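Local coordinates for oligopeptide-binding protein oppA (Lactococcus lactis, PDB 3DRF) that binds oligopeptides in a voluminous cavity that closes like a Venus fly-trap and serves the OppABCDF ABC transporter in their uptake, at residues A[324-329]-A[409-414]; A[343-348]-A[426-431]; A[374-379]-A[536-541]; A[379-384]-A[434-439]. All coordinates share one frame; numbering follows the deposited sequence.

Contact 1. Residues A[324-329]-A[409-414]; sequences KTPLQD and LSLVYA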
loop_
_atom_site.group_PDB
_atom_site.type_symbol
_atom_site.label_atom_id
_atom_site.label_comp_id
_atom_site.label_asym_id
_atom_site.label_seq_id
_atom_site.Cartn_x
_atom_site.Cartn_y
_atom_site.Cartn_z
ATOM N N LYS A 324 -7.175 21.198 15.600
ATOM C CA LYS A 324 -6.524 22.443 16.021
ATOM C C LYS A 324 -5.058 22.151 16.283
ATOM O O LYS A 324 -4.751 21.363 17.085
ATOM C CB LYS A 324 -7.207 23.029 17.265
ATOM C CG LYS A 324 -8.564 23.510 16.922
ATOM C CD LYS A 324 -9.274 24.226 18.051
ATOM C CE LYS A 324 -10.727 24.390 17.662
ATOM N NZ LYS A 324 -11.308 23.069 17.661
ATOM N N THR A 325 -4.177 22.777 15.518
ATOM C CA THR A 325 -2.745 22.492 15.606
ATOM C C THR A 325 -1.930 23.597 14.869
ATOM O O THR A 325 -2.400 24.113 13.924
ATOM C CB THR A 325 -2.418 21.087 14.969
ATOM O OG1 THR A 325 -1.014 20.912 14.842
ATOM C CG2 THR A 325 -3.055 20.852 13.564
ATOM N N PRO A 326 -0.691 23.863 15.291
ATOM C CA PRO A 326 0.164 24.757 14.505
ATOM C C PRO A 326 0.305 24.321 13.029
ATOM O O PRO A 326 0.554 25.108 12.169
ATOM C CB PRO A 326 1.507 24.684 15.254
ATOM C CG PRO A 326 1.086 24.464 16.719
ATOM C CD PRO A 326 -0.008 23.432 16.532
ATOM N N LEU A 327 0.137 23.016 12.797
ATOM C CA LEU A 327 0.194 22.471 11.432
ATOM C C LEU A 327 -0.929 22.909 10.515
ATOM O O LEU A 327 -0.869 22.650 9.373
ATOM C CB LEU A 327 0.297 20.938 11.457
ATOM C CG LEU A 327 1.668 20.463 12.014
ATOM C CD1 LEU A 327 1.576 18.939 12.384
ATOM C CD2 LEU A 327 2.817 20.739 11.103
ATOM N N GLN A 328 -1.939 23.596 11.059
ATOM C CA GLN A 328 -2.938 24.287 10.247
ATOM C C GLN A 328 -2.285 25.401 9.437
ATOM O O GLN A 328 -2.848 25.807 8.510
ATOM C CB GLN A 328 -4.011 24.930 11.152
ATOM C CG GLN A 328 -4.956 23.982 11.886
ATOM C CD GLN A 328 -5.837 24.733 12.924
ATOM O OE1 GLN A 328 -5.436 25.038 14.016
ATOM N NE2 GLN A 328 -7.067 24.992 12.536
ATOM N N ASP A 329 -1.150 25.911 9.884
ATOM C CA ASP A 329 -0.434 27.026 9.185
ATOM C C ASP A 329 0.383 26.410 8.032
ATOM O O ASP A 329 1.326 25.695 8.262
ATOM C CB ASP A 329 0.513 27.793 10.149
ATOM C CG ASP A 329 -0.225 28.702 11.189
ATOM O OD1 ASP A 329 -1.279 29.200 10.862
ATOM O OD2 ASP A 329 0.333 28.980 12.230
ATOM N N LEU A 409 5.976 26.216 19.689
ATOM C CA LEU A 409 5.929 25.372 18.494
ATOM C C LEU A 409 6.541 24.003 18.822
ATOM O O LEU A 409 7.711 23.746 18.524
ATOM C CB LEU A 409 6.620 26.080 17.323
ATOM C CG LEU A 409 6.515 25.464 15.936
ATOM C CD1 LEU A 409 5.085 25.097 15.592
ATOM C CD2 LEU A 409 7.068 26.432 14.894
ATOM N N SER A 410 5.738 23.162 19.470
ATOM C CA SER A 410 6.150 21.836 19.919
ATOM C C SER A 410 5.217 20.814 19.285
ATOM O O SER A 410 4.011 21.044 19.202
ATOM C CB SER A 410 6.087 21.737 21.444
ATOM O OG SER A 410 6.865 22.760 22.047
ATOM N N LEU A 411 5.795 19.729 18.801
ATOM C CA LEU A 411 5.048 18.674 18.073
ATOM C C LEU A 411 5.545 17.286 18.464
ATOM O O LEU A 411 6.668 17.083 18.791
ATOM C CB LEU A 411 5.188 18.852 16.536
ATOM C CG LEU A 411 4.758 20.255 16.033
ATOM C CD1 LEU A 411 5.196 20.479 14.566
ATOM C CD2 LEU A 411 3.280 20.414 16.125
ATOM N N VAL A 412 4.630 16.346 18.324
ATOM C CA VAL A 412 4.921 14.936 18.566
ATOM C C VAL A 412 5.130 14.204 17.240
ATOM O O VAL A 412 4.286 14.219 16.396
ATOM C CB VAL A 412 3.745 14.269 19.350
ATOM C CG1 VAL A 412 3.958 12.754 19.419
ATOM C CG2 VAL A 412 3.575 14.893 20.766
ATOM N N TYR A 413 6.245 13.510 17.163
ATOM C CA TYR A 413 6.643 12.751 15.967
ATOM C C TYR A 413 6.513 11.260 16.253
ATOM O O TYR A 413 7.291 10.695 16.994
ATOM C CB TYR A 413 8.090 13.057 15.674
ATOM C CG TYR A 413 8.788 12.374 14.457
ATOM C CD1 TYR A 413 8.079 11.822 13.372
ATOM C CD2 TYR A 413 10.187 12.325 14.393
ATOM C CE1 TYR A 413 8.766 11.249 12.301
ATOM C CE2 TYR A 413 10.839 11.789 13.360
ATOM C CZ TYR A 413 10.115 11.239 12.310
ATOM O OH TYR A 413 10.742 10.686 11.237
ATOM N N ALA A 414 5.501 10.656 15.653
ATOM C CA ALA A 414 5.289 9.194 15.750
ATOM C C ALA A 414 6.207 8.433 14.737
ATOM O O ALA A 414 5.759 7.893 13.760
ATOM C CB ALA A 414 3.792 8.831 15.514
#

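Contact 2. Residues A[343-348]-A[426-431]; sequences AEVDNK and AQNYIQ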
loop_
_atom_site.group_PDB
_atom_site.type_symbol
_atom_site.label_atom_id
_atom_site.label_comp_id
_atom_site.label_asym_id
_atom_site.label_seq_id
_atom_site.Cartn_x
_atom_site.Cartn_y
_atom_site.Cartn_z
ATOM N N ALA A 343 18.388 13.906 1.477
ATOM C CA ALA A 343 19.510 13.525 0.608
ATOM C C ALA A 343 20.735 13.094 1.453
ATOM O O ALA A 343 21.324 12.087 1.170
ATOM C CB ALA A 343 19.856 14.704 -0.349
ATOM N N GLU A 344 21.071 13.853 2.490
ATOM C CA GLU A 344 22.172 13.451 3.363
ATOM C C GLU A 344 21.923 12.070 4.002
ATOM O O GLU A 344 22.788 11.266 4.058
ATOM C CB GLU A 344 22.397 14.494 4.467
ATOM C CG GLU A 344 23.036 15.787 4.032
ATOM C CD GLU A 344 23.460 16.647 5.191
ATOM O OE1 GLU A 344 23.115 16.437 6.333
ATOM O OE2 GLU A 344 24.213 17.553 4.841
ATOM N N VAL A 345 20.705 11.811 4.472
ATOM C CA VAL A 345 20.337 10.515 5.064
ATOM C C VAL A 345 20.469 9.416 4.019
ATOM O O VAL A 345 21.060 8.423 4.267
ATOM C CB VAL A 345 18.880 10.604 5.629
ATOM C CG1 VAL A 345 18.341 9.227 5.921
ATOM C CG2 VAL A 345 18.870 11.531 6.876
ATOM N N ASP A 346 19.927 9.642 2.824
ATOM C CA ASP A 346 19.982 8.624 1.755
ATOM C C ASP A 346 21.436 8.314 1.316
ATOM O O ASP A 346 21.782 7.219 1.131
ATOM C CB ASP A 346 19.167 9.055 0.530
ATOM C CG ASP A 346 17.659 8.964 0.734
ATOM O OD1 ASP A 346 17.201 8.411 1.671
ATOM O OD2 ASP A 346 17.018 9.531 -0.132
ATOM N N ASN A 347 22.243 9.359 1.229
ATOM C CA ASN A 347 23.686 9.222 0.879
ATOM C C ASN A 347 24.418 8.399 1.943
ATOM O O ASN A 347 25.195 7.566 1.620
ATOM C CB ASN A 347 24.346 10.619 0.694
ATOM C CG ASN A 347 23.854 11.351 -0.544
ATOM O OD1 ASN A 347 23.293 10.786 -1.392
ATOM N ND2 ASN A 347 24.117 12.630 -0.608
ATOM N N LYS A 348 24.122 8.647 3.202
ATOM C CA LYS A 348 24.811 7.983 4.311
ATOM C C LYS A 348 24.421 6.519 4.487
ATOM O O LYS A 348 25.242 5.725 4.822
ATOM C CB LYS A 348 24.508 8.731 5.604
ATOM C CG LYS A 348 25.219 8.103 6.852
ATOM C CD LYS A 348 25.212 9.091 8.058
ATOM C CE LYS A 348 25.856 8.470 9.320
ATOM N NZ LYS A 348 25.742 9.440 10.392
ATOM N N ALA A 426 15.780 9.264 12.927
ATOM C CA ALA A 426 14.718 10.066 13.554
ATOM C C ALA A 426 15.290 11.206 14.418
ATOM O O ALA A 426 14.842 12.287 14.353
ATOM C CB ALA A 426 13.796 9.146 14.374
ATOM N N GLN A 427 16.316 10.924 15.219
ATOM C CA GLN A 427 16.970 11.963 16.027
ATOM C C GLN A 427 17.641 13.020 15.138
ATOM O O GLN A 427 17.609 14.177 15.441
ATOM C CB GLN A 427 17.984 11.318 16.977
ATOM C CG GLN A 427 17.392 10.554 18.103
ATOM C CD GLN A 427 16.462 11.349 18.971
ATOM O OE1 GLN A 427 16.553 12.540 19.107
ATOM N NE2 GLN A 427 15.638 10.625 19.635
ATOM N N ASN A 428 18.214 12.573 14.033
ATOM C CA ASN A 428 18.757 13.484 13.017
ATOM C C ASN A 428 17.702 14.516 12.496
ATOM O O ASN A 428 17.992 15.678 12.442
ATOM C CB ASN A 428 19.376 12.708 11.851
ATOM C CG ASN A 428 19.489 13.520 10.581
ATOM O OD1 ASN A 428 20.437 14.228 10.369
ATOM N ND2 ASN A 428 18.508 13.401 9.739
ATOM N N TYR A 429 16.472 14.058 12.218
ATOM C CA TYR A 429 15.396 14.990 11.828
ATOM C C TYR A 429 14.990 15.918 12.988
ATOM O O TYR A 429 14.780 17.065 12.762
ATOM C CB TYR A 429 14.196 14.244 11.213
ATOM C CG TYR A 429 14.517 13.583 9.855
ATOM C CD1 TYR A 429 15.276 14.230 8.860
ATOM C CD2 TYR A 429 14.074 12.276 9.603
ATOM C CE1 TYR A 429 15.545 13.595 7.621
ATOM C CE2 TYR A 429 14.332 11.657 8.388
ATOM C CZ TYR A 429 15.055 12.318 7.414
ATOM O OH TYR A 429 15.354 11.752 6.209
ATOM N N ILE A 430 14.890 15.371 14.195
ATOM C CA ILE A 430 14.629 16.193 15.373
ATOM C C ILE A 430 15.688 17.331 15.507
ATOM O O ILE A 430 15.343 18.441 15.799
ATOM C CB ILE A 430 14.558 15.287 16.644
ATOM C CG1 ILE A 430 13.250 14.477 16.605
ATOM C CG2 ILE A 430 14.567 16.155 17.938
ATOM C CD1 ILE A 430 13.109 13.394 17.743
ATOM N N GLN A 431 16.941 16.984 15.289
ATOM C CA GLN A 431 18.039 17.938 15.272
ATOM C C GLN A 431 17.859 18.980 14.168
ATOM O O GLN A 431 18.053 20.116 14.413
ATOM C CB GLN A 431 19.365 17.178 15.088
ATOM C CG GLN A 431 20.574 18.062 14.880
ATOM C CD GLN A 431 21.794 17.319 14.339
ATOM O OE1 GLN A 431 21.776 16.134 14.047
ATOM N NE2 GLN A 431 22.891 18.056 14.248
#

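Contact 3. Residues A[374-379]-A[536-541]; sequences KGYEKQ and VIPTNF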
loop_
_atom_site.group_PDB
_atom_site.type_symbol
_atom_site.label_atom_id
_atom_site.label_comp_id
_atom_site.label_asym_id
_atom_site.label_seq_id
_atom_site.Cartn_x
_atom_site.Cartn_y
_atom_site.Cartn_z
ATOM N N LYS A 374 9.262 20.425 -8.529
ATOM C CA LYS A 374 10.161 20.659 -7.414
ATOM C C LYS A 374 9.388 20.445 -6.112
ATOM O O LYS A 374 8.314 20.931 -5.912
ATOM C CB LYS A 374 10.682 22.078 -7.431
ATOM C CG LYS A 374 11.318 22.505 -8.726
ATOM C CD LYS A 374 12.446 21.577 -9.176
ATOM C CE LYS A 374 13.081 22.032 -10.520
ATOM N NZ LYS A 374 13.835 20.930 -11.084
ATOM N N GLY A 375 10.025 19.698 -5.244
ATOM C CA GLY A 375 9.494 19.389 -3.936
ATOM C C GLY A 375 10.478 19.794 -2.837
ATOM O O GLY A 375 11.037 20.851 -2.874
ATOM N N TYR A 376 10.697 18.886 -1.918
ATOM C CA TYR A 376 11.458 19.129 -0.667
ATOM C C TYR A 376 12.709 18.268 -0.676
ATOM O O TYR A 376 13.286 18.002 0.348
ATOM C CB TYR A 376 10.552 18.868 0.596
ATOM C CG TYR A 376 9.334 19.787 0.619
ATOM C CD1 TYR A 376 9.346 21.019 1.299
ATOM C CD2 TYR A 376 8.194 19.465 -0.131
ATOM C CE1 TYR A 376 8.241 21.856 1.256
ATOM C CE2 TYR A 376 7.112 20.299 -0.157
ATOM C CZ TYR A 376 7.141 21.494 0.519
ATOM O OH TYR A 376 6.092 22.356 0.493
ATOM N N GLU A 377 13.119 17.880 -1.873
ATOM C CA GLU A 377 14.285 16.990 -2.038
ATOM C C GLU A 377 15.665 17.636 -1.714
ATOM O O GLU A 377 16.634 16.956 -1.595
ATOM C CB GLU A 377 14.287 16.360 -3.453
ATOM C CG GLU A 377 14.456 17.364 -4.622
ATOM C CD GLU A 377 13.164 18.034 -5.120
ATOM O OE1 GLU A 377 12.163 17.872 -4.513
ATOM O OE2 GLU A 377 13.231 18.761 -6.099
ATOM N N LYS A 378 15.671 18.968 -1.611
ATOM C CA LYS A 378 16.865 19.726 -1.218
ATOM C C LYS A 378 16.594 20.452 0.095
ATOM O O LYS A 378 15.655 21.153 0.217
ATOM C CB LYS A 378 17.215 20.753 -2.318
ATOM C CG LYS A 378 18.407 21.631 -2.026
ATOM C CD LYS A 378 18.720 22.454 -3.228
ATOM C CE LYS A 378 19.981 23.368 -2.997
ATOM N NZ LYS A 378 21.145 22.585 -2.519
ATOM N N GLN A 379 17.466 20.228 1.075
ATOM C CA GLN A 379 17.333 20.914 2.359
ATOM C C GLN A 379 17.451 22.436 2.132
ATOM O O GLN A 379 18.268 22.857 1.375
ATOM C CB GLN A 379 18.409 20.444 3.354
ATOM C CG GLN A 379 18.166 21.048 4.769
ATOM C CD GLN A 379 19.212 20.587 5.800
ATOM O OE1 GLN A 379 18.909 20.350 6.924
ATOM N NE2 GLN A 379 20.426 20.520 5.381
ATOM N N VAL A 536 1.091 16.580 3.028
ATOM C CA VAL A 536 2.084 15.505 3.150
ATOM C C VAL A 536 3.327 15.999 2.393
ATOM O O VAL A 536 3.226 16.841 1.539
ATOM C CB VAL A 536 1.557 14.170 2.552
ATOM C CG1 VAL A 536 0.294 13.685 3.318
ATOM C CG2 VAL A 536 1.271 14.320 1.035
ATOM N N ILE A 537 4.458 15.446 2.765
ATOM C CA ILE A 537 5.735 15.784 2.129
ATOM C C ILE A 537 6.351 14.462 1.576
ATOM O O ILE A 537 6.593 13.549 2.273
ATOM C CB ILE A 537 6.738 16.392 3.162
ATOM C CG1 ILE A 537 6.151 17.610 3.951
ATOM C CG2 ILE A 537 8.071 16.770 2.473
ATOM C CD1 ILE A 537 5.811 18.842 3.066
ATOM N N PRO A 538 6.621 14.442 0.263
ATOM C CA PRO A 538 7.216 13.220 -0.324
ATOM C C PRO A 538 8.606 13.010 0.289
ATOM O O PRO A 538 9.325 13.943 0.469
ATOM C CB PRO A 538 7.353 13.547 -1.814
ATOM C CG PRO A 538 6.368 14.697 -2.048
ATOM C CD PRO A 538 6.389 15.485 -0.769
ATOM N N THR A 539 8.979 11.793 0.549
ATOM C CA THR A 539 10.309 11.480 1.151
ATOM C C THR A 539 11.242 10.804 0.117
ATOM O O THR A 539 12.099 11.408 -0.405
ATOM C CB THR A 539 10.128 10.680 2.474
ATOM O OG1 THR A 539 9.252 11.440 3.307
ATOM C CG2 THR A 539 11.494 10.521 3.173
ATOM N N ASN A 540 11.011 9.524 -0.122
ATOM C CA ASN A 540 11.848 8.712 -1.053
ATOM C C ASN A 540 11.109 7.888 -2.129
ATOM O O ASN A 540 10.009 7.415 -1.952
ATOM C CB ASN A 540 12.698 7.713 -0.271
ATOM C CG ASN A 540 13.865 8.354 0.452
ATOM O OD1 ASN A 540 14.124 8.039 1.568
ATOM N ND2 ASN A 540 14.514 9.179 -0.181
ATOM N N PHE A 541 11.804 7.758 -3.252
ATOM C CA PHE A 541 11.612 6.699 -4.231
ATOM C C PHE A 541 12.707 5.660 -3.958
ATOM O O PHE A 541 13.694 5.955 -3.342
ATOM C CB PHE A 541 11.766 7.235 -5.658
ATOM C CG PHE A 541 10.825 8.396 -6.028
ATOM C CD1 PHE A 541 9.466 8.431 -5.665
ATOM C CD2 PHE A 541 11.299 9.399 -6.790
ATOM C CE1 PHE A 541 8.661 9.509 -6.083
ATOM C CE2 PHE A 541 10.487 10.422 -7.189
ATOM C CZ PHE A 541 9.184 10.469 -6.821
HETATM O O HOH W 1 9.715 16.209 -1.755
HETATM O O HOH W 2 11.442 15.452 1.276
#

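Contact 4. Residues A[379-384]-A[434-439]; sequences QDLDKA and KKIGVK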
loop_
_atom_site.group_PDB
_atom_site.type_symbol
_atom_site.label_atom_id
_atom_site.label_comp_id
_atom_site.label_asym_id
_atom_site.label_seq_id
_atom_site.Cartn_x
_atom_site.Cartn_y
_atom_site.Cartn_z
ATOM N N GLN A 379 17.466 20.228 1.075
ATOM C CA GLN A 379 17.333 20.914 2.359
ATOM C C GLN A 379 17.451 22.436 2.132
ATOM O O GLN A 379 18.268 22.857 1.375
ATOM C CB GLN A 379 18.409 20.444 3.354
ATOM C CG GLN A 379 18.166 21.048 4.769
ATOM C CD GLN A 379 19.212 20.587 5.800
ATOM O OE1 GLN A 379 18.909 20.350 6.924
ATOM N NE2 GLN A 379 20.426 20.520 5.381
ATOM N N ASP A 380 16.591 23.200 2.775
ATOM C CA ASP A 380 16.678 24.679 2.719
ATOM C C ASP A 380 16.292 25.244 4.092
ATOM O O ASP A 380 15.213 25.696 4.318
ATOM C CB ASP A 380 15.828 25.239 1.570
ATOM C CG ASP A 380 16.179 26.677 1.238
ATOM O OD1 ASP A 380 16.793 27.310 2.059
ATOM O OD2 ASP A 380 15.831 27.059 0.143
ATOM N N LEU A 381 17.263 25.261 4.980
ATOM C CA LEU A 381 17.064 25.771 6.340
ATOM C C LEU A 381 16.779 27.286 6.346
ATOM O O LEU A 381 15.998 27.744 7.069
ATOM C CB LEU A 381 18.291 25.471 7.236
ATOM C CG LEU A 381 18.467 23.971 7.531
ATOM C CD1 LEU A 381 19.887 23.787 8.119
ATOM C CD2 LEU A 381 17.455 23.515 8.564
ATOM N N ASP A 382 17.420 28.023 5.451
ATOM C CA ASP A 382 17.170 29.455 5.382
ATOM C C ASP A 382 15.709 29.748 4.987
ATOM O O ASP A 382 15.083 30.585 5.547
ATOM C CB ASP A 382 18.119 30.178 4.383
ATOM C CG ASP A 382 19.582 30.178 4.808
ATOM O OD1 ASP A 382 19.879 29.813 5.901
ATOM O OD2 ASP A 382 20.359 30.511 3.960
ATOM N N LYS A 383 15.209 29.034 3.981
ATOM C CA LYS A 383 13.794 29.204 3.573
ATOM C C LYS A 383 12.810 28.825 4.683
ATOM O O LYS A 383 11.875 29.480 4.902
ATOM C CB LYS A 383 13.508 28.399 2.288
ATOM C CG LYS A 383 12.082 28.558 1.768
ATOM C CD LYS A 383 11.955 27.989 0.346
ATOM C CE LYS A 383 10.594 28.341 -0.189
ATOM N NZ LYS A 383 10.316 27.897 -1.577
ATOM N N ALA A 384 13.094 27.723 5.364
ATOM C CA ALA A 384 12.279 27.295 6.479
ATOM C C ALA A 384 12.187 28.353 7.565
ATOM O O ALA A 384 11.139 28.689 7.971
ATOM C CB ALA A 384 12.844 25.988 7.051
ATOM N N LYS A 434 15.103 21.364 15.334
ATOM C CA LYS A 434 15.628 22.282 16.359
ATOM C C LYS A 434 16.353 23.482 15.703
ATOM O O LYS A 434 16.226 24.576 16.178
ATOM C CB LYS A 434 16.519 21.508 17.320
ATOM C CG LYS A 434 17.117 22.398 18.447
ATOM C CD LYS A 434 17.872 21.528 19.444
ATOM C CE LYS A 434 18.396 22.341 20.675
ATOM N NZ LYS A 434 19.373 21.514 21.456
ATOM N N LYS A 435 17.083 23.245 14.621
ATOM C CA LYS A 435 17.732 24.348 13.877
ATOM C C LYS A 435 16.747 25.402 13.397
ATOM O O LYS A 435 17.123 26.540 13.245
ATOM C CB LYS A 435 18.548 23.857 12.664
ATOM C CG LYS A 435 19.700 22.880 12.982
ATOM C CD LYS A 435 20.316 22.339 11.662
ATOM C CE LYS A 435 21.394 21.333 11.916
ATOM N NZ LYS A 435 21.948 20.905 10.658
ATOM N N ILE A 436 15.505 25.030 13.148
ATOM C CA ILE A 436 14.480 26.025 12.719
ATOM C C ILE A 436 13.501 26.419 13.825
ATOM O O ILE A 436 12.525 27.004 13.575
ATOM C CB ILE A 436 13.688 25.595 11.440
ATOM C CG1 ILE A 436 12.883 24.303 11.715
ATOM C CG2 ILE A 436 14.684 25.422 10.185
ATOM C CD1 ILE A 436 11.776 24.014 10.684
ATOM N N GLY A 437 13.826 26.070 15.051
ATOM C CA GLY A 437 13.065 26.474 16.223
ATOM C C GLY A 437 11.752 25.730 16.460
ATOM O O GLY A 437 10.882 26.206 17.084
ATOM N N VAL A 438 11.735 24.498 15.988
ATOM C CA VAL A 438 10.596 23.596 16.204
ATOM C C VAL A 438 11.037 22.479 17.151
ATOM O O VAL A 438 11.985 21.785 16.896
ATOM C CB VAL A 438 10.116 23.008 14.862
ATOM C CG1 VAL A 438 8.902 22.047 15.113
ATOM C CG2 VAL A 438 9.727 24.170 13.921
ATOM N N LYS A 439 10.325 22.342 18.247
ATOM C CA LYS A 439 10.589 21.312 19.230
ATOM C C LYS A 439 9.765 20.056 18.905
ATOM O O LYS A 439 8.590 20.061 18.910
ATOM C CB LYS A 439 10.253 21.768 20.655
ATOM C CG LYS A 439 10.724 20.756 21.703
ATOM C CD LYS A 439 10.089 21.025 23.056
ATOM C CE LYS A 439 10.778 22.121 23.688
ATOM N NZ LYS A 439 10.308 22.389 25.102
#

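Contact 1. Residues A[324-329]-A[409-414]
Pro326 and Leu409 make the tight point of this contact, where ring carbon CB of Pro326 comes to 3.6 Å from CD1 of Leu409. The CB of Leu409 is not aimed straight at the loop; its CG is swung anti to the backbone N (chi1 -172°), and that turn carries the CD1 branch across to the proline. From here along the strand the fit relaxes. Leu411 does point its CB toward the loop and spreads the widest contact surface of the twelve residues, yet its methyls keep a more generous spacing. Its CD1 stands 4.2 Å from CD2 of Leu327, a meeting of branch ends, while CD2 of Leu411 is 4.5 Å from CD of Pro326. Everything that crosses is apolar, and the three leucines are buried. The other side of the loop is the solvent side: Lys324 and Gln328 are exposed and make no contact with the strand, and Ser410 points its CB away from the loop. The loop is braced from within. Thr325 OG1 accepts from the N of Leu327 at 3.2 Å, an ST turn. Gln328 OE1 takes the N-H of Thr325 at 3.0 Å, the donor lying 45° out of the amide's carbonyl plane. Helix 330-339 follows directly in the chain, and its Ile336 touches both Leu327 and Leu411, while Trp393 packs against Pro326. Strand 407-414 pairs in parallel with both 439-442 and 468-474, and the loop leans on it next to the helix that packs on the same leucine.

Contact 2. Residues A[343-348]-A[426-431]
Val345 and Asn428 mark the closest backbone approach of two helical segments, with CA atoms 8.6 Å apart. Each segment is an inner part of its helix, 342-349 and 422-435, and the gap between them is bridged by few side chains. Val345 carries the first helix's share. With its CG1 anti to the backbone N (chi1 166°), the other methyl, CG2, is the one pushed into the facing helix. That methyl lies 3.4 Å from ND2 of Asn428, a close van der Waals meeting and not a polar one; ND2 gives a hydrogen bond to OD1 of Asn341. Tyr429 arrives from the opposite direction: its OH is 3.6 Å from CG2 of Val345 and 3.8 Å from CB of Val345, while CZ is 3.9 Å from the same methyl, the approach to the ring being oblique. Cutting Tyr429 back to alanine would probably open a gap beside Val345 and leave Arg340 without the ring it meets in a cation-pi contact. Around this pair, Tyr429 and Ala426 also rest on Tyr413 of strand 407-414, Ile430 packs on strand 439-442, and Asp346 touches Ser354 and Pro356 of strand 354-356.

Contact 3. Residues A[374-379]-A[536-541]
Tyr376 and Ile537 meet ring face to methyl, their side chains crossing at about a right angle. CD1 of Ile537 stands over one face of the tyrosine, 3.9 Å from the ring centroid and 16° off the ring normal, a CH-pi contact. The second branch, CG2, anti to the backbone N of Ile537, reaches back toward the root of the ring and lies 3.7 Å from CD2 of Tyr376. The two branches are thus spread along the ring, CG2 near its root and CD1 farther out over the face. Pro538 adds a lighter touch, its CD 4.4 Å from CD2 of Tyr376 and oblique to the ring. Between the backbones sits water 1, in plane at the ring's edge: it accepts from the N of Tyr376 at 2.9 Å and donates to the O of Pro538 at 3.2 Å. The phenol OH bonds to the backbone O of Asn531. A leucine in place of Tyr376 would probably leave that carbonyl without its hydroxyl and CD1 of Ile537 without an aromatic face. Asn531 belongs to helix 516-533, which precedes strand 536-549. That strand pairs with 292-307, bulging where Thr539 and Asn540 both face Ser303, and also with 354-356.

Contact 4. Residues A[379-384]-A[434-439]
This is an apolar contact between the first turn of one helix, at Leu381 and Ala384, and the residues where helix 422-435 gives out, Lys435 and Ile436, on the outer part of the fold. Ile436 is its hub. One methyl, CG2, touches both residues of the facing turn, at 3.7 Å from CB of Ala384 and 3.7 Å from CD2 of Leu381. The isoleucine pays for this with a less common torsion: CG1 stands between the backbone N and the carbonyl carbon (chi1 63°), which puts CG2 anti to the carbonyl carbon, where it reaches Leu381 and Ala384. Leu381 meets it at about a right angle, and its other branch, CD1, lies 3.9 Å from CD of Lys435. Only the aliphatic part of that extended lysine joins in; its NZ bonds to OE1 of Gln432, one turn back. Both helix ends are capped. Asp380 OD1 accepts from the N of Lys383 at 3.0 Å, approached from well above the carboxylate plane (62°), while Gly437, at positive phi, closes helix 422-435 as the C-prime residue of a Schellman motif. Ala335, Tyr338 and Ala339 of helix 330-339 close in on the same apolar patch, Ala339 touching both Leu381 and Ile436. The chemistry is therefore divided: between the two segments only methyls and methylenes meet, the capping bonds stay within each segment or its own helix, and the exposed lysine lends its carbon chain to the rim while keeping its amine for a polar partner.

From the N terminus, the chain first opens all four loops: 324-329, 343-348, 374-379 and 379-384, the last two sharing Gln379. Strand 407-414 closes contact 1, helix 422-435 closes contact 2 and then, at its C-terminal end, contact 4; strand 536-549 closes contact 3 much later. Contact 4 is thus nested inside contact 3, and every other pairing crosses. Contacts 1 and 4 are joined through the parallel pairing of Leu409 and Leu411 with Lys439, and contacts 1 and 2 through Tyr413 packing on helix 422-435. Asp346 and Asn540, probably hydrogen-bonded, link contacts 2 and 3. Contacts 1 and 3 lay loops on strands of one mixed sheet; contacts 2 and 4 join helix 422-435 to helices 342-349 and 381-390.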